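Local atomic coordinates of thioredoxin-like protein (Bacteroides caccae ATCC 43185, PDB entry 4YOD), a protein that is probably a thioredoxin-fold oxidoreductase, joining an all-helical N-terminal region of unknown function to a C-terminal thioredoxin-like domain. Residues A[66-71]-A[111-116]. Sequence-based numbering, arbitrary orientation.
Sequences ILNHVP and MRNEEF
F116, in the first turn of helix 114-125, reaches over to L67 and N68, in the bend that follows helix 53-66. Its CG stands anti to its carbonyl carbon (chi1 -66°), which sends the ring from CB back past N113 and on to the other segment. CB and CG serve as the stalk; the far end of the ring does the touching. CE2 lies 3.8 Å from L67 CB, an off-centre CH-pi contact in which that CB sits 29° off the ring normal. At the tip, CZ meets two oxygens, both approaching obliquely and from different sides of the ring plane: L67 O at 3.6 Å and N68 OD1, also at 3.6 Å. The N68 side chain crosses the phenylalanine at about a right angle, its amide plane turned 42° from the ring. On the face away from L67, N113 ND2 hovers 3.4 Å above the ring plane, over its centre.

The two asparagines do not bond directly; one water joins them, donating to N68 OD1 at 2.7 Å and accepting from N113 ND2 at 2.8 Å. N113 is the N-cap residue of helix 114-125: its OD1 takes weak bonds from the backbone N of E115 and of F116, which, with the water on ND2, helps hold the amide over the ring. Cut back to an alanine, F116 is likely to leave a gap between L67 and N113, with the N113 amide no longer backed by the ring.

The contact joins the turn between helices 53-66 and 72-85 to the N-terminal turn of helix 114-125, within the helical N-terminal region. L72 and I79 of helix 72-85 also touch the ring, and V35 of helix 27-37 packs on L67. E115 O accepts from Q76 of helix 72-85, while E114 makes a salt bridge to K272 of strand 269-272, tying this helix start to the thioredoxin-like sheet.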
ATOM      1  N   ILE A  66      -3.123 -16.537  -1.132  1.00 34.37           N
ATOM      2  CA  ILE A  66      -4.306 -17.026  -1.871  1.00 35.02           C
ATOM      3  C   ILE A  66      -5.366 -15.919  -2.064  1.00 36.58           C
ATOM      4  O   ILE A  66      -6.156 -16.006  -3.005  1.00 36.62           O
ATOM      5  CB  ILE A  66      -4.927 -18.323  -1.297  1.00 38.63           C
ATOM      6  CG1 ILE A  66      -5.480 -18.135   0.127  1.00 38.52           C
ATOM      7  CG2 ILE A  66      -3.933 -19.492  -1.387  1.00 40.43           C
ATOM      8  CD1 ILE A  66      -6.617 -19.007   0.463  1.00 45.59           C
ATOM      9  N   LEU A  67      -5.335 -14.847  -1.235  1.00 32.29           N
ATOM     10  CA  LEU A  67      -6.238 -13.698  -1.368  1.00 30.87           C
ATOM     11  C   LEU A  67      -6.017 -12.939  -2.681  1.00 34.67           C
ATOM     12  O   LEU A  67      -6.928 -12.257  -3.160  1.00 33.57           O
ATOM     13  CB  LEU A  67      -6.084 -12.734  -0.187  1.00 29.72           C
ATOM     14  CG  LEU A  67      -6.602 -13.221   1.166  1.00 32.95           C
ATOM     15  CD1 LEU A  67      -6.194 -12.259   2.255  1.00 32.95           C
ATOM     16  CD2 LEU A  67      -8.111 -13.470   1.149  1.00 32.77           C
ATOM     17  N   ASN A  68      -4.836 -13.092  -3.288  1.00 34.18           N
ATOM     18  CA  ASN A  68      -4.528 -12.455  -4.576  1.00 35.17           C
ATOM     19  C   ASN A  68      -5.208 -13.141  -5.769  1.00 41.04           C
ATOM     20  O   ASN A  68      -5.218 -12.567  -6.860  1.00 40.80           O
ATOM     21  CB  ASN A  68      -3.011 -12.462  -4.818  1.00 36.30           C
ATOM     22  CG  ASN A  68      -2.238 -11.526  -3.931  1.00 46.86           C
ATOM     23  OD1 ASN A  68      -2.441 -10.318  -3.941  1.00 46.19           O
ATOM     24  ND2 ASN A  68      -1.286 -12.060  -3.194  1.00 39.61           N
ATOM     25  N   HIS A  69      -5.715 -14.371  -5.596  1.00 39.44           N
ATOM     26  CA  HIS A  69      -6.250 -15.168  -6.713  1.00 41.65           C
ATOM     27  C   HIS A  69      -7.780 -15.089  -6.843  1.00 43.73           C
ATOM     28  O   HIS A  69      -8.362 -15.839  -7.622  1.00 44.75           O
ATOM     29  CB  HIS A  69      -5.793 -16.646  -6.592  1.00 44.10           C
ATOM     30  CG  HIS A  69      -4.312 -16.829  -6.392  1.00 49.04           C
ATOM     31  ND1 HIS A  69      -3.806 -17.943  -5.739  1.00 51.39           N
ATOM     32  CD2 HIS A  69      -3.273 -16.035  -6.763  1.00 52.29           C
ATOM     33  CE1 HIS A  69      -2.491 -17.790  -5.728  1.00 51.46           C
ATOM     34  NE2 HIS A  69      -2.122 -16.651  -6.325  1.00 52.15           N
ATOM     35  N   VAL A  70      -8.426 -14.163  -6.108  1.00 37.06           N
ATOM     36  CA  VAL A  70      -9.877 -13.983  -6.141  1.00 35.47           C
ATOM     37  C   VAL A  70     -10.208 -12.508  -6.408  1.00 38.29           C
ATOM     38  O   VAL A  70      -9.338 -11.669  -6.168  1.00 36.84           O
ATOM     39  CB  VAL A  70     -10.558 -14.478  -4.827  1.00 37.64           C
ATOM     40  CG1 VAL A  70     -10.383 -15.976  -4.635  1.00 37.55           C
ATOM     41  CG2 VAL A  70     -10.077 -13.702  -3.589  1.00 35.75           C
ATOM     42  N   PRO A  71     -11.453 -12.137  -6.821  1.00 35.87           N
ATOM     43  CA  PRO A  71     -11.775 -10.702  -6.948  1.00 35.33           C
ATOM     44  C   PRO A  71     -11.505  -9.972  -5.636  1.00 36.89           C
ATOM     45  O   PRO A  71     -11.647 -10.563  -4.561  1.00 34.58           O
ATOM     46  CB  PRO A  71     -13.271 -10.706  -7.286  1.00 38.31           C
ATOM     47  CG  PRO A  71     -13.503 -12.041  -7.955  1.00 44.00           C
ATOM     48  CD  PRO A  71     -12.614 -12.984  -7.197  1.00 38.23           C
HETATM   49  N   MSE A 111       4.761  -8.279   0.907  1.00 43.44           N
HETATM   50  CA  MSE A 111       3.357  -8.692   0.785  1.00 41.51           C
HETATM   51  C   MSE A 111       2.385  -7.546   1.109  1.00 41.15           C
HETATM   52  O   MSE A 111       1.168  -7.761   1.123  1.00 40.01           O
HETATM   53  CB  MSE A 111       3.080  -9.851   1.736  1.00 43.12           C
HETATM   54  CG  MSE A 111       3.925 -11.063   1.479  1.00 51.71           C
HETATM   55 SE   MSE A 111       3.195 -12.383   2.615  0.75 59.24          SE
HETATM   56  CE  MSE A 111       1.832 -13.081   1.449  1.00 55.98           C
ATOM     57  N   ARG A 112       2.921  -6.353   1.400  1.00 35.54           N
ATOM     58  CA  ARG A 112       2.144  -5.161   1.736  1.00 34.08           C
ATOM     59  C   ARG A 112       1.038  -4.896   0.695  1.00 38.18           C
ATOM     60  O   ARG A 112       1.287  -4.973  -0.515  1.00 38.69           O
ATOM     61  CB  ARG A 112       3.056  -3.927   1.901  1.00 35.09           C
ATOM     62  CG  ARG A 112       3.756  -3.442   0.623  1.00 51.23           C
ATOM     63  CD  ARG A 112       4.906  -2.485   0.900  1.00 61.20           C
ATOM     64  NE  ARG A 112       5.609  -2.122  -0.337  1.00 58.66           N
ATOM     65  CZ  ARG A 112       6.664  -2.767  -0.827  1.00 76.01           C
ATOM     66  NH1 ARG A 112       7.165  -3.817  -0.188  1.00 64.07           N
ATOM     67  NH2 ARG A 112       7.224  -2.372  -1.964  1.00 68.03           N
ATOM     68  N   ASN A 113      -0.191  -4.643   1.179  1.00 32.10           N
ATOM     69  CA  ASN A 113      -1.352  -4.381   0.334  1.00 31.09           C
ATOM     70  C   ASN A 113      -2.386  -3.664   1.164  1.00 30.39           C
ATOM     71  O   ASN A 113      -3.052  -4.259   2.014  1.00 29.66           O
ATOM     72  CB  ASN A 113      -1.919  -5.673  -0.288  1.00 31.50           C
ATOM     73  CG  ASN A 113      -3.002  -5.457  -1.319  1.00 44.61           C
ATOM     74  OD1 ASN A 113      -3.721  -4.456  -1.331  1.00 37.30           O
ATOM     75  ND2 ASN A 113      -3.156  -6.413  -2.203  1.00 37.04           N
ATOM     76  N   GLU A 114      -2.537  -2.384   0.904  1.00 26.75           N
ATOM     77  CA  GLU A 114      -3.447  -1.536   1.654  1.00 26.77           C
ATOM     78  C   GLU A 114      -4.901  -1.923   1.429  1.00 29.50           C
ATOM     79  O   GLU A 114      -5.696  -1.788   2.355  1.00 29.53           O
ATOM     80  CB  GLU A 114      -3.211  -0.090   1.292  1.00 29.41           C
ATOM     81  CG  GLU A 114      -3.997   0.883   2.126  1.00 37.34           C
ATOM     82  CD  GLU A 114      -3.744   2.309   1.695  1.00 54.24           C
ATOM     83  OE1 GLU A 114      -2.697   2.854   2.112  1.00 38.96           O
ATOM     84  OE2 GLU A 114      -4.572   2.871   0.933  1.00 39.28           O
ATOM     85  N   GLU A 115      -5.245  -2.429   0.241  1.00 24.97           N
ATOM     86  CA  GLU A 115      -6.617  -2.880  -0.018  1.00 25.38           C
ATOM     87  C   GLU A 115      -6.954  -4.156   0.810  1.00 29.04           C
ATOM     88  O   GLU A 115      -8.123  -4.402   1.084  1.00 28.90           O
ATOM     89  CB  GLU A 115      -6.868  -3.102  -1.510  1.00 27.42           C
ATOM     90  CG  GLU A 115      -7.051  -1.801  -2.306  1.00 32.25           C
ATOM     91  CD  GLU A 115      -8.125  -0.834  -1.836  1.00 46.88           C
ATOM     92  OE1 GLU A 115      -9.276  -1.274  -1.607  1.00 38.41           O
ATOM     93  OE2 GLU A 115      -7.822   0.377  -1.733  1.00 40.68           O
ATOM     94  N   PHE A 116      -5.943  -4.928   1.253  1.00 24.62           N
ATOM     95  CA  PHE A 116      -6.234  -6.066   2.126  1.00 23.98           C
ATOM     96  C   PHE A 116      -6.205  -5.619   3.592  1.00 27.69           C
ATOM     97  O   PHE A 116      -6.887  -6.202   4.425  1.00 26.63           O
ATOM     98  CB  PHE A 116      -5.238  -7.219   1.894  1.00 25.88           C
ATOM     99  CG  PHE A 116      -5.229  -7.953   0.566  1.00 28.23           C
ATOM    100  CD1 PHE A 116      -6.269  -7.797  -0.348  1.00 31.19           C
ATOM    101  CD2 PHE A 116      -4.211  -8.852   0.260  1.00 31.49           C
ATOM    102  CE1 PHE A 116      -6.258  -8.489  -1.567  1.00 33.66           C
ATOM    103  CE2 PHE A 116      -4.208  -9.545  -0.960  1.00 35.58           C
ATOM    104  CZ  PHE A 116      -5.223  -9.345  -1.864  1.00 33.58           C
TER
HETATM  105  O   HOH W   1      -1.316  -8.557  -2.178  1.00 41.68           O